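Local coordinates for Aureochrome1 (Vaucheria frigida, PDB 3UE6), which binds flavin mononucleotide in a PAS/LOV domain and senses blue light, here in its dark state, at the interface of chains A and B. Coordinates in Å, arbitrary orientation; residue numbers count along the deposited sequence, not the author numbering. Chains: chain A/B, Aureochrome1.

Contact 1: the interface of chains A and B. Residues chain A 37, 41, 46, 48, 50, 62; chain B 48, 50, 61-62, 132, 141, 143.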
loop_
_atom_site.group_PDB
_atom_site.type_symbol
_atom_site.label_atom_id
_atom_site.label_comp_id
_atom_site.label_asym_id
_atom_site.label_seq_id
_atom_site.Cartn_x
_atom_site.Cartn_y
_atom_site.Cartn_z
ATOM N N LEU A 37 -0.046 2.768 -5.789
ATOM C CA LEU A 37 -0.110 2.327 -4.404
ATOM C C LEU A 37 0.587 3.310 -3.467
ATOM O O LEU A 37 0.051 3.678 -2.422
ATOM C CB LEU A 37 0.531 0.948 -4.275
ATOM C CG LEU A 37 0.778 0.437 -2.859
ATOM C CD1 LEU A 37 -0.533 0.265 -2.103
ATOM C CD2 LEU A 37 1.548 -0.874 -2.917
ATOM N N LEU A 41 -0.879 5.975 -0.633
ATOM C CA LEU A 41 -0.542 5.807 0.774
ATOM C C LEU A 41 0.118 7.047 1.369
ATOM O O LEU A 41 0.166 7.207 2.588
ATOM C CB LEU A 41 0.359 4.582 0.963
ATOM C CG LEU A 41 -0.245 3.222 0.602
ATOM C CD1 LEU A 41 0.807 2.128 0.692
ATOM C CD2 LEU A 41 -1.436 2.897 1.487
ATOM N N GLN A 46 -1.573 8.266 7.225
ATOM C CA GLN A 46 -1.647 7.107 8.100
ATOM C C GLN A 46 -3.068 6.593 8.320
ATOM O O GLN A 46 -3.303 5.799 9.226
ATOM C CB GLN A 46 -0.931 7.360 9.430
ATOM C CG GLN A 46 0.544 6.982 9.399
ATOM C CD GLN A 46 0.756 5.516 9.055
ATOM O OE1 GLN A 46 0.003 4.646 9.496
ATOM N NE2 GLN A 46 1.782 5.237 8.260
ATOM N N PHE A 48 -5.295 4.323 6.320
ATOM C CA PHE A 48 -5.536 3.464 5.172
ATOM C C PHE A 48 -5.768 2.013 5.559
ATOM O O PHE A 48 -5.506 1.604 6.691
ATOM C CB PHE A 48 -4.380 3.565 4.172
ATOM C CG PHE A 48 -3.069 3.053 4.704
ATOM C CD1 PHE A 48 -2.722 1.716 4.563
ATOM C CD2 PHE A 48 -2.179 3.908 5.337
ATOM C CE1 PHE A 48 -1.512 1.240 5.049
ATOM C CE2 PHE A 48 -0.967 3.438 5.824
ATOM C CZ PHE A 48 -0.633 2.103 5.679
ATOM N N ILE A 50 -5.684 -2.209 3.614
ATOM C CA ILE A 50 -5.414 -3.060 2.463
ATOM C C ILE A 50 -6.381 -4.235 2.499
ATOM O O ILE A 50 -6.506 -4.909 3.520
ATOM C CB ILE A 50 -3.991 -3.639 2.492
ATOM C CG1 ILE A 50 -2.950 -2.546 2.737
ATOM C CG2 ILE A 50 -3.698 -4.368 1.185
ATOM C CD1 ILE A 50 -2.614 -1.731 1.510
ATOM N N TYR A 62 -4.793 -5.618 6.311
ATOM C CA TYR A 62 -3.978 -4.713 7.112
ATOM C C TYR A 62 -4.699 -3.383 7.316
ATOM O O TYR A 62 -5.432 -2.927 6.439
ATOM C CB TYR A 62 -2.591 -4.494 6.499
ATOM C CG TYR A 62 -1.744 -3.547 7.327
ATOM C CD1 TYR A 62 -0.906 -4.023 8.327
ATOM C CD2 TYR A 62 -1.805 -2.175 7.126
ATOM C CE1 TYR A 62 -0.146 -3.160 9.098
ATOM C CE2 TYR A 62 -1.053 -1.304 7.888
ATOM C CZ TYR A 62 -0.222 -1.799 8.871
ATOM O OH TYR A 62 0.528 -0.930 9.629
ATOM N N PHE B 48 4.551 -6.197 -2.924
ATOM C CA PHE B 48 4.852 -5.146 -1.960
ATOM C C PHE B 48 4.766 -5.627 -0.517
ATOM O O PHE B 48 4.078 -6.602 -0.215
ATOM C CB PHE B 48 3.937 -3.940 -2.180
ATOM C CG PHE B 48 2.482 -4.223 -1.925
ATOM C CD1 PHE B 48 1.909 -3.908 -0.704
ATOM C CD2 PHE B 48 1.687 -4.792 -2.907
ATOM C CE1 PHE B 48 0.574 -4.159 -0.465
ATOM C CE2 PHE B 48 0.348 -5.046 -2.672
ATOM C CZ PHE B 48 -0.210 -4.728 -1.448
ATOM N N ILE B 50 4.662 -4.078 3.797
ATOM C CA ILE B 50 4.525 -2.940 4.689
ATOM C C ILE B 50 5.212 -3.270 6.008
ATOM O O ILE B 50 4.989 -4.340 6.581
ATOM C CB ILE B 50 3.049 -2.567 4.906
ATOM C CG1 ILE B 50 2.407 -2.179 3.569
ATOM C CG2 ILE B 50 2.928 -1.426 5.906
ATOM C CD1 ILE B 50 0.947 -1.795 3.665
ATOM N N VAL B 61 5.046 -6.168 8.658
ATOM C CA VAL B 61 3.728 -6.347 9.258
ATOM C C VAL B 61 2.706 -6.841 8.234
ATOM O O VAL B 61 1.683 -7.422 8.598
ATOM C CB VAL B 61 3.233 -5.068 9.985
ATOM C CG1 VAL B 61 4.163 -4.736 11.141
ATOM C CG2 VAL B 61 3.133 -3.895 9.024
ATOM N N TYR B 62 3.002 -6.633 6.953
ATOM C CA TYR B 62 2.172 -7.188 5.884
ATOM C C TYR B 62 2.962 -7.448 4.607
ATOM O O TYR B 62 3.923 -6.743 4.305
ATOM C CB TYR B 62 0.980 -6.281 5.572
ATOM C CG TYR B 62 0.170 -6.773 4.400
ATOM C CD1 TYR B 62 -0.722 -7.831 4.543
ATOM C CD2 TYR B 62 0.307 -6.194 3.141
ATOM C CE1 TYR B 62 -1.460 -8.290 3.465
ATOM C CE2 TYR B 62 -0.433 -6.652 2.061
ATOM C CZ TYR B 62 -1.311 -7.698 2.230
ATOM O OH TYR B 62 -2.050 -8.157 1.159
ATOM N N LEU B 132 5.749 6.249 4.862
ATOM C CA LEU B 132 4.363 6.681 4.991
ATOM C C LEU B 132 4.181 7.530 6.249
ATOM O O LEU B 132 4.201 7.016 7.370
ATOM C CB LEU B 132 3.429 5.472 5.002
ATOM C CG LEU B 132 3.543 4.586 3.758
ATOM C CD1 LEU B 132 2.575 3.410 3.813
ATOM C CD2 LEU B 132 3.326 5.411 2.493
ATOM N N ASN B 141 5.130 3.936 8.971
ATOM C CA ASN B 141 5.191 2.772 8.089
ATOM C C ASN B 141 6.097 2.999 6.882
ATOM O O ASN B 141 6.431 4.136 6.549
ATOM C CB ASN B 141 3.794 2.392 7.590
ATOM C CG ASN B 141 2.976 1.662 8.630
ATOM O OD1 ASN B 141 1.858 2.067 8.950
ATOM N ND2 ASN B 141 3.525 0.574 9.161
ATOM N N VAL B 143 6.389 1.486 2.723
ATOM C CA VAL B 143 6.014 0.587 1.630
ATOM C C VAL B 143 7.257 0.168 0.867
ATOM O O VAL B 143 8.144 0.984 0.606
ATOM C CB VAL B 143 5.052 1.225 0.610
ATOM C CG1 VAL B 143 3.849 0.330 0.386
ATOM C CG2 VAL B 143 4.632 2.607 1.054
HETATM O O HOH W 1 0.328 1.912 11.074
#
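A:Tyr62 buries more surface than any other residue of this interface patch, with A:Leu41 and B:Ile50 next. The A:Tyr62 CG is anti to the backbone N (chi1 180°), which sends the ring across to chain B. One ring side, at A:Tyr62 CE1, packs on B:Val61 CG2 at 3.4 Å. B:Ile50 CG2 sits over a face, offset toward the rim. The hydrogen bonds between the phenol OH and the B:Asn141 amide are weak. A water links that OH to A:Gln46 OE1 and to B:Asn141 OD1, which it meets at 2.6 Å. The bent A:Gln46 chain points its NE2 at two acceptors. B:Leu132 O lies 3.1 Å from A:Gln46 NE2, which stands above that carbonyl plane. B:Asn141 OD1 takes A:Gln46 NE2 on a lone pair at 3.2 Å. A:Leu41 crosses B:Leu132 obliquely, its CB 3.4 Å from B:Leu132 CD2. A:Leu41 CD1 touches B:Val143 CG1. The two Ile50 chains meet tip to tip. A:Leu37 CD2 lies over the face of the B:Phe48 ring, 3.8 Å from the centroid. Helix 36-43 and strands 48-52 and 60-63 of chain A thus meet strands 48-52, 60-63, 122-133 and 139-149 of chain B.

Contact 2: the interface of chains A and B. Residues chain A 132-135, 140-141; chain B 45-46, 48, 64.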
loop_
_atom_site.group_PDB
_atom_site.type_symbol
_atom_site.label_atom_id
_atom_site.label_comp_id
_atom_site.label_asym_id
_atom_site.label_seq_id
_atom_site.Cartn_x
_atom_site.Cartn_y
_atom_site.Cartn_z
ATOM N N LEU A 132 -5.224 -2.845 -7.177
ATOM C CA LEU A 132 -3.869 -3.218 -7.545
ATOM C C LEU A 132 -3.914 -4.493 -8.380
ATOM O O LEU A 132 -4.534 -5.475 -7.979
ATOM C CB LEU A 132 -3.023 -3.407 -6.287
ATOM C CG LEU A 132 -3.152 -2.250 -5.297
ATOM C CD1 LEU A 132 -2.445 -2.553 -3.982
ATOM C CD2 LEU A 132 -2.627 -0.963 -5.918
ATOM N N ARG A 133 -3.260 -4.477 -9.539
ATOM C CA ARG A 133 -3.345 -5.594 -10.477
ATOM C C ARG A 133 -2.016 -6.315 -10.612
ATOM O O ARG A 133 -0.959 -5.723 -10.401
ATOM C CB ARG A 133 -3.800 -5.102 -11.848
ATOM C CG ARG A 133 -5.164 -4.449 -11.842
ATOM C CD ARG A 133 -5.342 -3.539 -13.034
ATOM N NE ARG A 133 -6.569 -2.754 -12.937
ATOM C CZ ARG A 133 -7.762 -3.181 -13.337
ATOM N NH1 ARG A 133 -7.898 -4.393 -13.861
ATOM N NH2 ARG A 133 -8.822 -2.395 -13.210
ATOM N N ASP A 134 -2.081 -7.597 -10.959
ATOM C CA ASP A 134 -0.886 -8.388 -11.245
ATOM C C ASP A 134 -0.413 -8.131 -12.676
ATOM O O ASP A 134 -1.000 -7.318 -13.392
ATOM C CB ASP A 134 -1.153 -9.883 -11.007
ATOM C CG ASP A 134 -2.372 -10.395 -11.759
ATOM O OD1 ASP A 134 -2.654 -9.885 -12.859
ATOM O OD2 ASP A 134 -3.046 -11.317 -11.254
ATOM N N SER A 135 0.648 -8.810 -13.098
ATOM C CA SER A 135 1.189 -8.582 -14.438
ATOM C C SER A 135 0.161 -8.945 -15.512
ATOM O O SER A 135 0.226 -8.464 -16.644
ATOM C CB SER A 135 2.494 -9.360 -14.648
ATOM O OG SER A 135 2.285 -10.762 -14.592
ATOM N N VAL A 140 -5.851 -7.682 -7.541
ATOM C CA VAL A 140 -5.451 -8.658 -6.544
ATOM C C VAL A 140 -5.542 -8.089 -5.128
ATOM O O VAL A 140 -5.744 -8.825 -4.161
ATOM C CB VAL A 140 -4.024 -9.177 -6.837
ATOM C CG1 VAL A 140 -2.996 -8.417 -6.014
ATOM C CG2 VAL A 140 -3.939 -10.669 -6.570
ATOM N N ASN A 141 -5.403 -6.771 -5.022
ATOM C CA ASN A 141 -5.520 -6.066 -3.753
ATOM C C ASN A 141 -6.193 -4.723 -3.954
ATOM O O ASN A 141 -6.221 -4.189 -5.063
ATOM C CB ASN A 141 -4.143 -5.813 -3.141
ATOM C CG ASN A 141 -3.529 -7.052 -2.537
ATOM O OD1 ASN A 141 -2.519 -7.556 -3.027
ATOM N ND2 ASN A 141 -4.118 -7.539 -1.450
ATOM N N GLN B 45 2.792 -3.898 -9.430
ATOM C CA GLN B 45 2.431 -3.402 -8.100
ATOM C C GLN B 45 1.854 -4.485 -7.190
ATOM O O GLN B 45 1.361 -4.182 -6.105
ATOM C CB GLN B 45 1.430 -2.246 -8.194
ATOM C CG GLN B 45 2.059 -0.879 -8.377
ATOM C CD GLN B 45 1.084 0.252 -8.103
ATOM O OE1 GLN B 45 1.459 1.287 -7.550
ATOM N NE2 GLN B 45 -0.173 0.062 -8.489
ATOM N N GLN B 46 1.900 -5.741 -7.630
ATOM C CA GLN B 46 1.373 -6.841 -6.821
ATOM C C GLN B 46 2.398 -7.334 -5.810
ATOM O O GLN B 46 2.056 -8.061 -4.879
ATOM C CB GLN B 46 0.940 -8.013 -7.694
ATOM C CG GLN B 46 2.092 -8.866 -8.186
ATOM C CD GLN B 46 2.637 -8.390 -9.514
ATOM O OE1 GLN B 46 2.645 -7.194 -9.803
ATOM N NE2 GLN B 46 3.083 -9.327 -10.338
ATOM N N PHE B 48 4.551 -6.197 -2.924
ATOM C CA PHE B 48 4.852 -5.146 -1.960
ATOM C C PHE B 48 4.766 -5.627 -0.517
ATOM O O PHE B 48 4.078 -6.602 -0.215
ATOM C CB PHE B 48 3.937 -3.940 -2.180
ATOM C CG PHE B 48 2.482 -4.223 -1.925
ATOM C CD1 PHE B 48 1.909 -3.908 -0.704
ATOM C CD2 PHE B 48 1.687 -4.792 -2.907
ATOM C CE1 PHE B 48 0.574 -4.159 -0.465
ATOM C CE2 PHE B 48 0.348 -5.046 -2.672
ATOM C CZ PHE B 48 -0.210 -4.728 -1.448
ATOM N N SER B 64 2.133 -8.854 0.393
ATOM C CA SER B 64 1.219 -9.334 -0.635
ATOM C C SER B 64 1.545 -10.761 -1.060
ATOM O O SER B 64 2.649 -11.254 -0.832
ATOM C CB SER B 64 1.266 -8.413 -1.852
ATOM O OG SER B 64 2.571 -8.364 -2.400
HETATM O O HOH W 2 -0.511 -9.237 -4.184
#
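The closer-packed part of this interface patch lies round the B:Phe48 ring. A:Leu132 crosses that ring at about a right angle and brings CD1 to 4.0 Å from B:Phe48 CE2. A:Asn141 comes tip to tip with the ring, its amide plane turned 79° from it. The A:Asn141 OD1 stands 3.8 Å from B:Phe48 CE2. B:Ser64 backs the ring from within chain B, with its CB over one face, toward the rim. The B:Ser64 hydroxyl sits between the backbone N and the carbonyl carbon (chi1 60°). From there B:Ser64 OG donates to B:Gln46 O at 2.6 Å, on a lone pair, and receives a nearly straight bond from B:Phe48 N at 3.0 Å. B:Phe48 O is a longer, alternative acceptor for the same hydrogen. An alanine here would lose this hydroxyl and would probably loosen the backbone that sets B:Gln46 and B:Phe48.

The other part is looser. B:Gln46 buries the most surface, and its bent chain lies along the backbone of A:Arg133 to A:Ser135. The B:Gln46 CD is 3.9 Å from A:Asp134 CA, and no direct polar bond crosses the patch. A water bridges instead, 2.9 Å from A:Asn141 OD1 and 2.9 Å from B:Gln46 O. The patch sets the strand 122-133 end and strand 139-145 start of chain A against B:Gln45, B:Gln46 and the strand 48-52 start, and may help hold the pair in register if this dimer forms in solution.

Contact 3: the interface of chains A and B. Residues chain A 32-33, 35, 37-38; chain B 42, 44-45, 110, 128, 130, 145, 147.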
loop_
_atom_site.group_PDB
_atom_site.type_symbol
_atom_site.label_atom_id
_atom_site.label_comp_id
_atom_site.label_asym_id
_atom_site.label_seq_id
_atom_site.Cartn_x
_atom_site.Cartn_y
_atom_site.Cartn_z
ATOM N N ASP A 32 12.676 7.723 -11.181
ATOM C CA ASP A 32 11.944 7.243 -10.017
ATOM C C ASP A 32 10.467 7.081 -10.375
ATOM O O ASP A 32 9.816 8.035 -10.806
ATOM C CB ASP A 32 12.121 8.205 -8.842
ATOM C CG ASP A 32 12.479 7.490 -7.555
ATOM O OD1 ASP A 32 13.606 6.953 -7.463
ATOM O OD2 ASP A 32 11.636 7.475 -6.635
ATOM N N PRO A 33 9.935 5.864 -10.193
ATOM C CA PRO A 33 8.633 5.474 -10.743
ATOM C C PRO A 33 7.446 6.197 -10.118
ATOM O O PRO A 33 7.544 6.752 -9.024
ATOM C CB PRO A 33 8.562 3.981 -10.420
ATOM C CG PRO A 33 9.383 3.832 -9.193
ATOM C CD PRO A 33 10.515 4.805 -9.350
ATOM N N TYR A 35 3.743 5.321 -8.655
ATOM C CA TYR A 35 3.154 4.119 -8.075
ATOM C C TYR A 35 1.788 4.364 -7.454
ATOM O O TYR A 35 1.679 4.911 -6.361
ATOM C CB TYR A 35 4.109 3.479 -7.065
ATOM C CG TYR A 35 4.980 2.418 -7.684
ATOM C CD1 TYR A 35 4.430 1.437 -8.496
ATOM C CD2 TYR A 35 6.353 2.409 -7.482
ATOM C CE1 TYR A 35 5.218 0.464 -9.078
ATOM C CE2 TYR A 35 7.152 1.438 -8.063
ATOM C CZ TYR A 35 6.578 0.470 -8.859
ATOM O OH TYR A 35 7.365 -0.497 -9.437
ATOM N N LEU A 37 -0.046 2.768 -5.789
ATOM C CA LEU A 37 -0.110 2.327 -4.404
ATOM C C LEU A 37 0.587 3.310 -3.467
ATOM O O LEU A 37 0.051 3.678 -2.422
ATOM C CB LEU A 37 0.531 0.948 -4.275
ATOM C CG LEU A 37 0.778 0.437 -2.859
ATOM C CD1 LEU A 37 -0.533 0.265 -2.103
ATOM C CD2 LEU A 37 1.548 -0.874 -2.917
ATOM N N VAL A 38 1.790 3.721 -3.852
ATOM C CA VAL A 38 2.613 4.612 -3.043
ATOM C C VAL A 38 2.043 6.026 -3.011
ATOM O O VAL A 38 2.018 6.673 -1.966
ATOM C CB VAL A 38 4.057 4.653 -3.581
ATOM C CG1 VAL A 38 4.908 5.608 -2.755
ATOM C CG2 VAL A 38 4.660 3.246 -3.595
ATOM N N GLN B 42 8.654 -0.865 -15.599
ATOM C CA GLN B 42 8.485 -1.137 -14.180
ATOM C C GLN B 42 7.050 -0.760 -13.852
ATOM O O GLN B 42 6.774 0.359 -13.416
ATOM C CB GLN B 42 9.462 -0.335 -13.320
ATOM C CG GLN B 42 9.399 -0.713 -11.842
ATOM C CD GLN B 42 10.064 0.298 -10.928
ATOM O OE1 GLN B 42 10.508 1.357 -11.368
ATOM N NE2 GLN B 42 10.133 -0.027 -9.641
ATOM N N ALA B 44 4.766 -3.275 -12.348
ATOM C CA ALA B 44 4.222 -4.221 -11.372
ATOM C C ALA B 44 3.953 -3.591 -10.007
ATOM O O ALA B 44 4.791 -2.852 -9.487
ATOM C CB ALA B 44 5.144 -5.428 -11.229
ATOM N N GLN B 45 2.792 -3.898 -9.430
ATOM C CA GLN B 45 2.431 -3.402 -8.100
ATOM C C GLN B 45 1.854 -4.485 -7.190
ATOM O O GLN B 45 1.361 -4.182 -6.105
ATOM C CB GLN B 45 1.430 -2.246 -8.194
ATOM C CG GLN B 45 2.059 -0.879 -8.377
ATOM C CD GLN B 45 1.084 0.252 -8.103
ATOM O OE1 GLN B 45 1.459 1.287 -7.550
ATOM N NE2 GLN B 45 -0.173 0.062 -8.489
ATOM N N SER B 110 14.847 4.225 -5.353
ATOM C CA SER B 110 14.808 2.955 -6.055
ATOM C C SER B 110 16.221 2.397 -6.102
ATOM O O SER B 110 17.175 3.122 -6.381
ATOM C CB SER B 110 14.298 3.154 -7.481
ATOM O OG SER B 110 13.024 3.769 -7.484
ATOM N N PHE B 128 11.776 -0.399 -4.526
ATOM C CA PHE B 128 11.428 0.977 -4.193
ATOM C C PHE B 128 10.889 1.106 -2.765
ATOM O O PHE B 128 9.944 0.409 -2.387
ATOM C CB PHE B 128 10.394 1.497 -5.190
ATOM C CG PHE B 128 9.922 2.898 -4.905
ATOM C CD1 PHE B 128 8.762 3.121 -4.178
ATOM C CD2 PHE B 128 10.632 3.992 -5.374
ATOM C CE1 PHE B 128 8.325 4.408 -3.919
ATOM C CE2 PHE B 128 10.198 5.282 -5.114
ATOM C CZ PHE B 128 9.045 5.489 -4.390
ATOM N N ALA B 130 9.382 3.823 0.235
ATOM C CA ALA B 130 8.844 5.130 0.568
ATOM C C ALA B 130 8.332 5.113 2.001
ATOM O O ALA B 130 7.789 4.106 2.461
ATOM C CB ALA B 130 7.735 5.506 -0.398
ATOM N N VAL B 145 8.178 -1.916 -2.692
ATOM C CA VAL B 145 7.703 -2.543 -3.916
ATOM C C VAL B 145 8.865 -3.156 -4.687
ATOM O O VAL B 145 9.829 -2.472 -5.030
ATOM C CB VAL B 145 6.942 -1.541 -4.794
ATOM C CG1 VAL B 145 6.517 -2.194 -6.103
ATOM C CG2 VAL B 145 5.732 -1.001 -4.046
ATOM N N SER B 147 10.441 -5.453 -7.918
ATOM C CA SER B 147 10.202 -5.769 -9.323
ATOM C C SER B 147 11.296 -6.653 -9.929
ATOM O O SER B 147 12.436 -6.224 -10.102
ATOM C CB SER B 147 10.042 -4.485 -10.139
ATOM O OG SER B 147 8.925 -3.745 -9.686
#
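The best-ordered polar bond of this interface patch is made by the backbone A:Leu37 N, in the first turn of helix 36-43, which donates to B:Gln45 OE1 at 2.7 Å. The bond is nearly straight, 171° at the hydrogen, though the donor stands above the amide carbonyl plane. This side-chain oxygen therefore caps an N-H at the helix start. Two further bonds are tentative. The A:Tyr35 phenol OH hydrogen-bonds B:Gln42 NE2 at 2.8 Å, with the amide roughly perpendicular to the ring, but B:Gln42 is poorly ordered. B:Ser110 OG donates to A:Asp32 OD1 from above the carboxylate plane, and A:Asp32 is poorly ordered too.

Packing of flat groups centres on A:Tyr35, which buries the most surface here. The A:Tyr35 and B:Gln45 side chains run past each other in opposite directions, with ring and amide planes 13° apart. The ring thus lies nearly parallel to the amide whose oxygen caps the helix.

Apolar contacts finish the patch. A:Tyr35 points tip to tip at B:Val145, whose CG1 is 3.8 Å from A:Tyr35 CZ. A:Val38 reaches tip to tip toward the B:Phe128 ring. The CG1 branch of A:Val38 lies 3.8 Å from B:Phe128 CE1 and also rests on B:Ala130 CB, at 3.7 Å.

The three contacts are neighbouring parts of one interface. The C-alpha centres of contacts 1 and 2 are about 13 Å apart, as are those of contacts 1 and 3. The C-alpha centres of contacts 2 and 3 are about 11 Å apart. B:Phe48 joins contacts 1 and 2, A:Leu37 joins contacts 1 and 3, and B:Gln45 joins contacts 2 and 3. Each shared residue faces two patches, so the three form one continuous surface. Equivalent residues of the two chains play different parts, and the interface is not an exact two-fold. The structure alone does not show whether this pair forms in solution.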